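Local coordinates for transcriptional activator PlcR protein (Bacillus thuringiensis, PDB 3U3W) that activates transcription by binding DNA, as a virulence regulator switched on by the quorum-sensing peptide PapR, at residues Q31-R36 against G40-S45. Sequence-based numbering, arbitrary orientation.
Sequences QSEVSR and GAVYPS. With nucleotides of chain F; nucleotides of chain E.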
loop_
_atom_site.group_PDB
_atom_site.type_symbol
_atom_site.label_atom_id
_atom_site.label_comp_id
_atom_site.label_asym_id
_atom_site.label_seq_id
_atom_site.Cartn_x
_atom_site.Cartn_y
_atom_site.Cartn_z
ATOM N N GLN A 31 12.295 -12.003 31.598
ATOM C CA GLN A 31 12.888 -12.852 30.573
ATOM C C GLN A 31 12.213 -14.231 30.527
ATOM O O GLN A 31 12.100 -14.832 29.459
ATOM C CB GLN A 31 14.413 -12.968 30.733
ATOM C CG GLN A 31 14.880 -13.986 31.758
ATOM C CD GLN A 31 14.989 -15.390 31.205
ATOM O OE1 GLN A 31 14.660 -16.362 31.884
ATOM N NE2 GLN A 31 15.465 -15.509 29.970
ATOM N N SER A 32 11.756 -14.711 31.683
ATOM C CA SER A 32 11.108 -16.019 31.783
ATOM C C SER A 32 9.768 -16.078 31.034
ATOM O O SER A 32 9.349 -17.148 30.576
ATOM C CB SER A 32 10.907 -16.418 33.250
ATOM O OG SER A 32 9.947 -15.590 33.881
ATOM N N GLU A 33 9.101 -14.931 30.914
ATOM C CA GLU A 33 7.859 -14.844 30.148
ATOM C C GLU A 33 8.131 -14.898 28.646
ATOM O O GLU A 33 7.348 -15.466 27.894
ATOM C CB GLU A 33 7.087 -13.569 30.499
ATOM C CG GLU A 33 5.781 -13.376 29.746
ATOM C CD GLU A 33 4.707 -14.379 30.140
ATOM O OE1 GLU A 33 5.008 -15.306 30.925
ATOM O OE2 GLU A 33 3.558 -14.239 29.656
ATOM N N VAL A 34 9.239 -14.299 28.213
ATOM C CA VAL A 34 9.703 -14.471 26.843
ATOM C C VAL A 34 9.949 -15.960 26.578
ATOM O O VAL A 34 9.494 -16.501 25.573
ATOM C CB VAL A 34 10.981 -13.645 26.558
ATOM C CG1 VAL A 34 11.746 -14.210 25.351
ATOM C CG2 VAL A 34 10.617 -12.189 26.345
ATOM N N SER A 35 10.655 -16.622 27.492
ATOM C CA SER A 35 10.873 -18.064 27.386
ATOM C C SER A 35 9.550 -18.816 27.205
ATOM O O SER A 35 9.424 -19.662 26.322
ATOM C CB SER A 35 11.617 -18.598 28.614
ATOM O OG SER A 35 11.869 -19.991 28.500
ATOM N N ARG A 36 8.565 -18.500 28.039
ATOM C CA ARG A 36 7.295 -19.201 27.992
ATOM C C ARG A 36 6.498 -18.863 26.732
ATOM O O ARG A 36 5.772 -19.708 26.212
ATOM C CB ARG A 36 6.470 -18.933 29.252
ATOM C CG ARG A 36 6.996 -19.609 30.515
ATOM C CD ARG A 36 5.911 -19.621 31.579
ATOM N NE ARG A 36 6.436 -19.648 32.940
ATOM C CZ ARG A 36 6.624 -20.758 33.643
ATOM N NH1 ARG A 36 6.343 -21.941 33.110
ATOM N NH2 ARG A 36 7.093 -20.684 34.879
ATOM N N GLY A 40 5.511 -21.755 23.481
ATOM C CA GLY A 40 4.126 -21.971 23.112
ATOM C C GLY A 40 3.191 -22.161 24.291
ATOM O O GLY A 40 2.001 -22.399 24.110
ATOM N N ALA A 41 3.725 -22.044 25.502
ATOM C CA ALA A 41 2.969 -22.325 26.724
ATOM C C ALA A 41 1.997 -21.208 27.071
ATOM O O ALA A 41 1.171 -21.338 27.973
ATOM C CB ALA A 41 3.926 -22.553 27.890
ATOM N N VAL A 42 2.094 -20.108 26.345
ATOM C CA VAL A 42 1.369 -18.920 26.714
ATOM C C VAL A 42 1.093 -18.046 25.498
ATOM O O VAL A 42 1.922 -17.937 24.601
ATOM C CB VAL A 42 2.173 -18.134 27.778
ATOM C CG1 VAL A 42 2.096 -16.652 27.525
ATOM C CG2 VAL A 42 1.688 -18.486 29.178
ATOM N N TYR A 43 -0.093 -17.453 25.463
ATOM C CA TYR A 43 -0.369 -16.343 24.569
ATOM C C TYR A 43 -0.010 -15.057 25.309
ATOM O O TYR A 43 -0.381 -14.886 26.472
ATOM C CB TYR A 43 -1.852 -16.294 24.201
ATOM C CG TYR A 43 -2.292 -17.241 23.105
ATOM C CD1 TYR A 43 -1.371 -17.990 22.376
ATOM C CD2 TYR A 43 -3.639 -17.366 22.785
ATOM C CE1 TYR A 43 -1.789 -18.850 21.372
ATOM C CE2 TYR A 43 -4.063 -18.213 21.786
ATOM C CZ TYR A 43 -3.142 -18.957 21.082
ATOM O OH TYR A 43 -3.596 -19.803 20.087
ATOM N N PRO A 44 0.707 -14.144 24.643
ATOM C CA PRO A 44 1.053 -12.878 25.289
ATOM C C PRO A 44 -0.082 -11.858 25.188
ATOM O O PRO A 44 -0.856 -11.895 24.238
ATOM C CB PRO A 44 2.268 -12.405 24.485
ATOM C CG PRO A 44 2.004 -12.929 23.102
ATOM C CD PRO A 44 1.309 -14.268 23.302
ATOM N N SER A 45 -0.172 -10.967 26.171
ATOM C CA SER A 45 -1.137 -9.864 26.141
ATOM C C SER A 45 -0.749 -8.784 25.130
ATOM O O SER A 45 0.364 -8.785 24.599
ATOM C CB SER A 45 -1.293 -9.238 27.532
ATOM O OG SER A 45 -0.442 -9.867 28.479
ATOM P P DT F 12 1.122 -12.774 29.404
ATOM O OP1 DT F 12 -0.195 -12.131 29.554
ATOM O OP2 DT F 12 2.042 -12.334 28.343
ATOM O "O5'" DT F 12 1.909 -12.642 30.787
ATOM C "C5'" DT F 12 1.648 -11.513 31.611
ATOM C "C4'" DT F 12 2.409 -11.603 32.920
ATOM O "O4'" DT F 12 2.080 -12.841 33.602
ATOM C "C3'" DT F 12 3.936 -11.550 32.815
ATOM O "O3'" DT F 12 4.313 -10.307 33.427
ATOM C "C2'" DT F 12 4.429 -12.817 33.538
ATOM C "C1'" DT F 12 3.205 -13.228 34.363
ATOM N N1 DT F 12 3.053 -14.679 34.661
ATOM C C2 DT F 12 2.980 -15.080 35.976
ATOM O O2 DT F 12 3.047 -14.307 36.909
ATOM N N3 DT F 12 2.824 -16.429 36.160
ATOM C C4 DT F 12 2.733 -17.398 35.184
ATOM O O4 DT F 12 2.597 -18.583 35.467
ATOM C C5 DT F 12 2.812 -16.917 33.822
ATOM C C7 DT F 12 2.723 -17.871 32.663
ATOM C C6 DT F 12 2.963 -15.597 33.632
ATOM P P DT F 11 -2.491 -18.319 28.533
ATOM O OP1 DT F 11 -2.300 -17.886 27.134
ATOM O OP2 DT F 11 -1.809 -19.528 29.034
ATOM O "O5'" DT F 11 -2.074 -17.125 29.530
ATOM C "C5'" DT F 11 -2.194 -15.739 29.198
ATOM C "C4'" DT F 11 -1.397 -14.885 30.176
ATOM O "O4'" DT F 11 -1.827 -15.277 31.498
ATOM C "C3'" DT F 11 0.112 -15.124 30.200
ATOM O "O3'" DT F 11 0.888 -14.357 29.227
ATOM C "C2'" DT F 11 0.524 -14.875 31.644
ATOM C "C1'" DT F 11 -0.777 -15.060 32.414
ATOM N N1 DT F 11 -0.739 -16.181 33.376
ATOM C C2 DT F 11 -0.383 -15.872 34.665
ATOM O O2 DT F 11 -0.109 -14.739 35.022
ATOM N N3 DT F 11 -0.369 -16.944 35.519
ATOM C C4 DT F 11 -0.670 -18.257 35.213
ATOM O O4 DT F 11 -0.628 -19.135 36.066
ATOM C C5 DT F 11 -1.028 -18.511 33.836
ATOM C C7 DT F 11 -1.365 -19.905 33.393
ATOM C C6 DT F 11 -1.044 -17.472 32.988
ATOM P P DA E 3 14.326 -22.060 26.792
ATOM O OP1 DA E 3 14.193 -23.186 25.825
ATOM O OP2 DA E 3 13.530 -20.829 26.623
ATOM O "O5'" DA E 3 14.058 -22.692 28.225
ATOM C "C5'" DA E 3 14.875 -23.778 28.627
ATOM C "C4'" DA E 3 14.352 -24.342 29.930
ATOM O "O4'" DA E 3 14.726 -23.487 31.030
ATOM C "C3'" DA E 3 12.845 -24.486 30.023
ATOM O "O3'" DA E 3 12.651 -25.691 30.724
ATOM C "C2'" DA E 3 12.398 -23.261 30.814
ATOM C "C1'" DA E 3 13.588 -23.028 31.732
ATOM N N9 DA E 3 13.884 -21.639 32.099
ATOM C C8 DA E 3 13.854 -20.523 31.308
ATOM N N7 DA E 3 14.197 -19.417 31.935
ATOM C C5 DA E 3 14.475 -19.834 33.225
ATOM C C6 DA E 3 14.896 -19.146 34.385
ATOM N N6 DA E 3 15.119 -17.824 34.441
ATOM N N1 DA E 3 15.069 -19.878 35.505
ATOM C C2 DA E 3 14.851 -21.194 35.465
ATOM N N3 DA E 3 14.468 -21.950 34.439
ATOM C C4 DA E 3 14.290 -21.200 33.339
#
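Arg36 and Ala41 meet through the backbone where helix 31-38 ends: Ala41 N gives a weak, bent hydrogen bond (3.2 Å) to Arg36 O, which also receives one from the hydroxyl of Ser39. Gly40, with positive phi (88°), closes the helix in a Schellman motif.

Side-chain packing follows. Glu33 sets off with CG anti to the backbone N, then bends at chi2 (69°), carrying its carboxylate alongside Val42; OE2 lies 3.5 Å from Val42 CG1. Both side chains lie beside the phosphodiester link joining DT11 to DT12 of chain F, though the exact placement of the carboxylate against the phosphate is doubtful. The other Val42 branch, CG2, makes a nonpolar contact 3.7 Å from the C7 methyl of DT12, and the extended Arg36 chain brings CD to 3.8 Å from this same methyl. Beyond it, Arg36 NH2 bonds N7 and O6 of a guanine.

Phosphate bonds come from the loop. Tyr43 N donates to OP1 of DT11 (2.8 Å), and Ser45 OG to OP1 of DT12 (2.5 Å), with Ser45 N adding a weak bond to OP2 of that phosphate.

On chain E, DA3 is gripped at both base and phosphate. Its N6 donates almost straight (172°) to Gln31 OE1 at 3.0 Å, while Ser35 OG donates to its OP2 at 2.6 Å. A weak bond from Gln31 NE2 to Gln21 OE1 in helix 21-25 probably helps set the rotation of the amide.

Ala41 belongs to a calcium site seen in a structure of this protein. The arrangement is that of a helix-turn-helix domain of the XRE/Cro type: recognition helix 31-38 reads base edges and the following loop holds the phosphate backbone.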